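Local coordinates for protein dihydropteroate synthase (Clostridioides difficile, PDB 6PZ2) that probably catalyses the condensation of a dihydropterin pyrophosphate with p-aminobenzoate to form dihydropteroate, a step of folate synthesis, at residues L18-D23 against I52-E57; T210-V215 against R247-Y252. All coordinates share one frame; numbering follows the deposited sequence.

Contact 1: L18-D23 against I52-E57; sequences LNVTPD and IDLGGE. With SO4 (sulfate ion), chain B.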
loop_
_atom_site.group_PDB
_atom_site.type_symbol
_atom_site.label_atom_id
_atom_site.label_comp_id
_atom_site.label_asym_id
_atom_site.label_seq_id
_atom_site.Cartn_x
_atom_site.Cartn_y
_atom_site.Cartn_z
ATOM N N LEU A 18 -12.347 17.902 -3.291
ATOM C CA LEU A 18 -13.654 18.496 -3.026
ATOM C C LEU A 18 -14.280 18.907 -4.361
ATOM O O LEU A 18 -13.964 19.996 -4.856
ATOM C CB LEU A 18 -13.485 19.707 -2.095
ATOM C CG LEU A 18 -14.787 20.383 -1.660
ATOM C CD1 LEU A 18 -15.667 19.408 -0.910
ATOM C CD2 LEU A 18 -14.526 21.594 -0.781
ATOM N N ASN A 19 -15.144 18.064 -4.921
ATOM C CA ASN A 19 -15.891 18.376 -6.154
ATOM C C ASN A 19 -17.244 18.984 -5.784
ATOM O O ASN A 19 -17.933 18.456 -4.947
ATOM C CB ASN A 19 -16.124 17.146 -7.044
ATOM C CG ASN A 19 -14.835 16.645 -7.680
ATOM O OD1 ASN A 19 -14.085 17.422 -8.287
ATOM N ND2 ASN A 19 -14.537 15.357 -7.523
ATOM N N VAL A 20 -17.642 20.078 -6.422
ATOM C CA VAL A 20 -18.874 20.754 -6.027
ATOM C C VAL A 20 -19.762 20.929 -7.256
ATOM O O VAL A 20 -20.588 21.826 -7.270
ATOM C CB VAL A 20 -18.614 22.094 -5.316
ATOM C CG1 VAL A 20 -17.863 21.897 -4.010
ATOM C CG2 VAL A 20 -17.876 23.093 -6.190
ATOM N N THR A 21 -19.594 20.059 -8.243
ATOM C CA THR A 21 -20.615 19.922 -9.284
ATOM C C THR A 21 -21.933 19.462 -8.654
ATOM O O THR A 21 -21.956 18.863 -7.560
ATOM C CB THR A 21 -20.221 18.891 -10.353
ATOM O OG1 THR A 21 -19.963 17.621 -9.744
ATOM C CG2 THR A 21 -18.978 19.281 -11.120
ATOM N N PRO A 22 -23.034 19.684 -9.373
ATOM C CA PRO A 22 -24.363 19.251 -8.927
ATOM C C PRO A 22 -24.464 17.746 -8.611
ATOM O O PRO A 22 -24.973 17.410 -7.524
ATOM C CB PRO A 22 -25.330 19.620 -10.060
ATOM C CG PRO A 22 -24.645 20.756 -10.776
ATOM C CD PRO A 22 -23.158 20.611 -10.499
ATOM N N ASP A 23 -23.947 16.876 -9.491
ATOM C CA ASP A 23 -23.916 15.393 -9.292
ATOM C C ASP A 23 -23.144 15.057 -8.017
ATOM O O ASP A 23 -23.223 13.937 -7.537
ATOM C CB ASP A 23 -23.198 14.555 -10.369
ATOM C CG ASP A 23 -23.041 13.062 -10.031
ATOM O OD1 ASP A 23 -24.083 12.391 -9.799
ATOM O OD2 ASP A 23 -21.880 12.550 -9.961
ATOM N N ILE A 52 -6.658 21.273 -0.038
ATOM C CA ILE A 52 -7.945 20.832 -0.597
ATOM C C ILE A 52 -8.008 21.265 -2.066
ATOM O O ILE A 52 -7.844 22.453 -2.348
ATOM C CB ILE A 52 -9.130 21.478 0.145
ATOM C CG1 ILE A 52 -9.056 21.345 1.670
ATOM C CG2 ILE A 52 -10.446 20.985 -0.434
ATOM C CD1 ILE A 52 -9.457 20.005 2.205
ATOM N N ASP A 53 -8.357 20.342 -2.953
ATOM C CA ASP A 53 -8.428 20.574 -4.371
ATOM C C ASP A 53 -9.907 20.700 -4.715
ATOM O O ASP A 53 -10.630 19.700 -4.790
ATOM C CB ASP A 53 -7.823 19.437 -5.198
ATOM C CG ASP A 53 -7.634 19.714 -6.684
ATOM O OD1 ASP A 53 -7.111 20.805 -7.023
ATOM O OD2 ASP A 53 -7.972 18.824 -7.506
ATOM N N LEU A 54 -10.284 21.930 -5.025
ATOM C CA LEU A 54 -11.673 22.272 -5.211
ATOM C C LEU A 54 -11.961 22.364 -6.709
ATOM O O LEU A 54 -11.280 23.074 -7.407
ATOM C CB LEU A 54 -11.873 23.624 -4.525
ATOM C CG LEU A 54 -13.198 24.312 -4.799
ATOM C CD1 LEU A 54 -14.341 23.469 -4.273
ATOM C CD2 LEU A 54 -13.172 25.689 -4.147
ATOM N N GLY A 55 -12.999 21.715 -7.198
ATOM C CA GLY A 55 -13.285 21.782 -8.629
ATOM C C GLY A 55 -14.761 22.006 -8.890
ATOM O O GLY A 55 -15.606 21.411 -8.223
ATOM N N GLY A 56 -15.076 22.851 -9.858
ATOM C CA GLY A 56 -16.457 23.126 -10.172
ATOM C C GLY A 56 -16.854 22.529 -11.511
ATOM O O GLY A 56 -17.988 22.651 -11.940
ATOM N N GLU A 57 -15.873 21.989 -12.208
ATOM C CA GLU A 57 -16.064 21.145 -13.372
ATOM C C GLU A 57 -15.406 19.799 -13.069
ATOM O O GLU A 57 -14.327 19.755 -12.500
ATOM C CB GLU A 57 -15.386 21.740 -14.602
ATOM C CG GLU A 57 -15.545 20.894 -15.850
ATOM C CD GLU A 57 -15.082 21.542 -17.147
ATOM O OE1 GLU A 57 -14.076 21.085 -17.685
ATOM O OE2 GLU A 57 -15.742 22.457 -17.654
HETATM S S SO4 B . -12.161 12.762 -9.168
HETATM O O1 SO4 B . -12.675 12.236 -10.452
HETATM O O2 SO4 B . -11.730 14.167 -9.347
HETATM O O3 SO4 B . -11.009 11.945 -8.725
HETATM O O4 SO4 B . -13.230 12.701 -8.146
HETATM O O HOH W 1 -11.531 18.658 -7.333
#
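L18 and L54 lie side by side and point the same way from neighbouring parallel strands. With its CG anti to the backbone N (chi1 -176°), L18 lays CD2 beside L54 CD1 (4.0 Å), while its CB rests on I52 CG2 (3.7 Å). V20 CG1 comes across the same L54 CD1 at 3.9 Å. This buried apolar face is the tight half of the contact, and helices 33-46 and 68-85 pack against it. The backbone ladder runs alongside. L18 N donates to D53 O (2.9 Å), G55 N reaches L18 O, which also receives the CA-H of L54, and V20 N donates to G55 O at 3.0 Å. On the other face of the sheet, where N19 points, the packing is looser and partly exposed. N19 faces G55, which has no side chain, and its OD1 accepts from a water at 3.0 Å that donates onward to D53 O, whereas its ND2 makes a weak bond of 3.0 Å to O4 of a sulfate. The arrangement is that of the first beta-alpha-beta crossover of a TIM barrel, at the C-terminal strand ends where this fold places its active site.

Contact 2: T210-V215 against R247-Y252; sequences TSRKSV and RVHDVY. With PT1 (pteroic acid), chain K; SO4 (sulfate ion), chain B; SO4 (sulfate ion), chain D.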
loop_
_atom_site.group_PDB
_atom_site.type_symbol
_atom_site.label_atom_id
_atom_site.label_comp_id
_atom_site.label_asym_id
_atom_site.label_seq_id
_atom_site.Cartn_x
_atom_site.Cartn_y
_atom_site.Cartn_z
ATOM N N THR A 210 -4.674 8.751 -8.568
ATOM C CA THR A 210 -5.175 7.449 -9.069
ATOM C C THR A 210 -6.512 7.093 -8.424
ATOM O O THR A 210 -7.216 6.211 -8.905
ATOM C CB THR A 210 -4.211 6.294 -8.762
ATOM O OG1 THR A 210 -4.143 6.135 -7.341
ATOM C CG2 THR A 210 -2.831 6.540 -9.326
ATOM N N SER A 211 -6.839 7.792 -7.342
ATOM C CA SER A 211 -7.915 7.421 -6.452
ATOM C C SER A 211 -9.182 7.104 -7.247
ATOM O O SER A 211 -9.702 7.925 -7.970
ATOM C CB SER A 211 -8.160 8.509 -5.451
ATOM O OG SER A 211 -9.149 8.105 -4.519
ATOM N N ARG A 212 -9.623 5.870 -7.109
ATOM C CA ARG A 212 -10.881 5.324 -7.625
ATOM C C ARG A 212 -10.892 5.216 -9.150
ATOM O O ARG A 212 -11.931 4.870 -9.680
ATOM C CB ARG A 212 -12.098 6.133 -7.178
ATOM C CG ARG A 212 -12.271 6.142 -5.668
ATOM C CD ARG A 212 -13.531 6.860 -5.240
ATOM N NE ARG A 212 -13.433 6.959 -3.798
ATOM C CZ ARG A 212 -14.309 7.609 -3.057
ATOM N NH1 ARG A 212 -15.311 8.193 -3.684
ATOM N NH2 ARG A 212 -14.181 7.675 -1.737
ATOM N N LYS A 213 -9.787 5.432 -9.837
ATOM C CA LYS A 213 -9.835 5.492 -11.289
ATOM C C LYS A 213 -10.009 4.093 -11.884
ATOM O O LYS A 213 -9.819 3.072 -11.228
ATOM C CB LYS A 213 -8.571 6.164 -11.821
ATOM C CG LYS A 213 -8.494 7.635 -11.450
ATOM C CD LYS A 213 -7.463 8.427 -12.192
ATOM C CE LYS A 213 -7.333 9.809 -11.596
ATOM N NZ LYS A 213 -6.263 10.568 -12.269
ATOM N N SER A 214 -10.379 4.092 -13.153
ATOM C CA SER A 214 -10.696 2.887 -13.902
ATOM C C SER A 214 -9.447 2.022 -14.084
ATOM O O SER A 214 -9.554 0.833 -14.309
ATOM C CB SER A 214 -11.272 3.243 -15.248
ATOM O OG SER A 214 -10.232 3.776 -16.053
ATOM N N VAL A 215 -8.257 2.594 -14.018
ATOM C CA VAL A 215 -7.047 1.760 -14.068
ATOM C C VAL A 215 -6.998 0.793 -12.872
ATOM O O VAL A 215 -6.516 -0.338 -12.995
ATOM C CB VAL A 215 -5.748 2.582 -14.113
ATOM C CG1 VAL A 215 -5.554 3.465 -12.883
ATOM C CG2 VAL A 215 -4.540 1.666 -14.284
ATOM N N ARG A 247 -3.235 12.967 -4.530
ATOM C CA ARG A 247 -4.565 13.539 -4.576
ATOM C C ARG A 247 -5.551 12.381 -4.379
ATOM O O ARG A 247 -5.663 11.570 -5.284
ATOM C CB ARG A 247 -4.796 14.204 -5.946
ATOM C CG ARG A 247 -6.161 14.841 -6.177
ATOM C CD ARG A 247 -6.314 15.481 -7.553
ATOM N NE ARG A 247 -7.629 16.034 -7.860
ATOM C CZ ARG A 247 -8.696 15.338 -8.224
ATOM N NH1 ARG A 247 -8.629 14.028 -8.419
ATOM N NH2 ARG A 247 -9.850 15.967 -8.371
ATOM N N VAL A 248 -6.322 12.376 -3.296
ATOM C CA VAL A 248 -7.107 11.227 -2.858
ATOM C C VAL A 248 -8.498 11.645 -2.380
ATOM O O VAL A 248 -8.677 12.750 -1.872
ATOM C CB VAL A 248 -6.389 10.448 -1.747
ATOM C CG1 VAL A 248 -5.117 9.804 -2.282
ATOM C CG2 VAL A 248 -6.107 11.340 -0.542
ATOM N N HIS A 249 -9.468 10.739 -2.560
ATOM C CA HIS A 249 -10.760 10.866 -1.887
ATOM C C HIS A 249 -10.715 10.486 -0.400
ATOM O O HIS A 249 -11.514 10.991 0.365
ATOM C CB HIS A 249 -11.789 9.962 -2.548
ATOM C CG HIS A 249 -11.959 10.311 -3.980
ATOM N ND1 HIS A 249 -11.225 9.680 -4.969
ATOM C CD2 HIS A 249 -12.774 11.205 -4.581
ATOM C CE1 HIS A 249 -11.585 10.191 -6.130
ATOM N NE2 HIS A 249 -12.527 11.138 -5.927
ATOM N N ASP A 250 -9.878 9.536 0.002
ATOM C CA ASP A 250 -9.949 8.977 1.333
ATOM C C ASP A 250 -8.676 9.424 2.049
ATOM O O ASP A 250 -7.597 8.832 1.931
ATOM C CB ASP A 250 -10.067 7.451 1.313
ATOM C CG ASP A 250 -11.272 6.937 0.546
ATOM O OD1 ASP A 250 -11.136 6.558 -0.641
ATOM O OD2 ASP A 250 -12.345 6.948 1.136
ATOM N N VAL A 251 -8.817 10.490 2.782
ATOM C CA VAL A 251 -7.621 11.157 3.241
ATOM C C VAL A 251 -6.915 10.341 4.343
ATOM O O VAL A 251 -5.686 10.157 4.301
ATOM C CB VAL A 251 -7.977 12.590 3.672
ATOM C CG1 VAL A 251 -6.863 13.233 4.508
ATOM C CG2 VAL A 251 -8.301 13.433 2.435
ATOM N N TYR A 252 -7.663 9.864 5.328
ATOM C CA TYR A 252 -7.076 9.256 6.534
ATOM C C TYR A 252 -6.272 7.997 6.167
ATOM O O TYR A 252 -5.094 7.820 6.521
ATOM C CB TYR A 252 -8.186 8.873 7.517
ATOM C CG TYR A 252 -7.673 8.178 8.752
ATOM C CD1 TYR A 252 -6.990 8.902 9.713
ATOM C CD2 TYR A 252 -7.790 6.803 8.920
ATOM C CE1 TYR A 252 -6.484 8.280 10.843
ATOM C CE2 TYR A 252 -7.273 6.159 10.036
ATOM C CZ TYR A 252 -6.646 6.916 11.010
ATOM O OH TYR A 252 -6.102 6.355 12.120
HETATM C C2 PT1 K . -5.082 13.946 -11.357
HETATM C C3 PT1 K . -6.480 14.328 -11.454
HETATM C C5 PT1 K . -6.733 15.751 -11.220
HETATM N N6 PT1 K . -7.513 13.483 -11.712
HETATM C C7 PT1 K . -4.435 16.147 -10.921
HETATM N N9 PT1 K . -5.705 16.569 -10.993
HETATM C C10 PT1 K . -8.767 13.956 -11.792
HETATM N N11 PT1 K . -3.433 17.006 -10.656
HETATM C C12 PT1 K . -9.010 15.323 -11.610
HETATM C C21 PT1 K . -10.772 7.098 -14.883
HETATM O O22 PT1 K . -10.071 6.550 -15.747
HETATM O O1 PT1 K . -4.696 12.674 -11.542
HETATM N N4 PT1 K . -4.115 14.858 -11.126
HETATM N N8 PT1 K . -8.011 16.179 -11.291
HETATM C C13 PT1 K . -9.900 13.005 -12.117
HETATM N N14 PT1 K . -9.638 12.430 -13.431
HETATM C C15 PT1 K . -9.980 11.166 -13.762
HETATM C C16 PT1 K . -10.864 10.396 -12.995
HETATM C C17 PT1 K . -9.375 10.596 -14.874
HETATM C C18 PT1 K . -11.147 9.089 -13.385
HETATM C C19 PT1 K . -9.651 9.289 -15.263
HETATM C C20 PT1 K . -10.532 8.531 -14.508
HETATM O O23 PT1 K . -11.630 6.440 -14.292
HETATM S S SO4 B . -12.161 12.762 -9.168
HETATM O O1 SO4 B . -12.675 12.236 -10.452
HETATM O O2 SO4 B . -11.730 14.167 -9.347
HETATM O O3 SO4 B . -11.009 11.945 -8.725
HETATM O O4 SO4 B . -13.230 12.701 -8.146
HETATM S S SO4 D . -16.992 9.965 -0.552
HETATM O O1 SO4 D . -16.832 8.565 -1.013
HETATM O O2 SO4 D . -17.403 10.769 -1.734
HETATM O O3 SO4 D . -15.763 10.586 0.014
HETATM O O4 SO4 D . -18.026 9.890 0.507
HETATM O O HOH W 2 -4.454 9.080 -5.758
HETATM O O HOH W 3 -8.689 7.548 -1.837
#
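S211 OG is gripped by H249 ND1 at 2.6 Å and by a water at 2.8 Å, and the same water accepts from D250 N and donates to D250 OD1. The hydroxyl stands anti to the backbone N of its residue (chi1 -176°), which carries it to the edge of the imidazole. Another part of that edge is used as well, since H249 NE2 donates to O4 of a sulfate at 2.8 Å, so the ring is held at two nitrogens and its rotation is fixed. R212 covers one face: its CD makes a CH-pi contact offset toward the rim, and its extended chain carries the guanidinium on to lie nearly flat against H249, planes 16° apart. Beyond the ring, R212 NH2 forms a long, weak salt bridge with D250 OD1 (3.4 Å) and a firmer bond to a second sulfate (O1, 2.9 Å). The two segments lie at the C-terminal ends of strands 207-208 and 245-248 of the TIM barrel and build one wall of the pteroic acid pocket. There R247 lays its guanidinium over the pterin, CZ 3.3 Å from N8, while NH2 and NH1 donate at its edge to the sulfate that H249 holds. R60 and, weakly, N19 add to that site, whose anion probably marks where the pyrophosphate of the substrate lies. From the 210-215 side K213, extended beyond CG, runs along the ligand, NZ bonding pterin O1 at 2.7 Å as well as N6 and the carbonyls of V180 and G209. S214 takes the far carboxylate with its N and OG, the latter 2.8 Å from O22.

Overall arrangement
From the N terminus, strand 13-19 leads through helix 33-46 to strand 51-55, and contact 1 closes that loop where both strands end. The chain then passes through the middle strands and helices of the barrel before 210-215 opens contact 2, which closes over helix 228-240 when strand 245-248 is reached. The two loops follow in series and neither nest nor cross. Strand 13-19 nevertheless joins them in space, because it lies between 51-55 and 245-248 in the sheet and so brings the start and end of the barrel together. A salt bridge from D53 to R247 spans the contacts, and both reach the same sulfate, N19 only weakly.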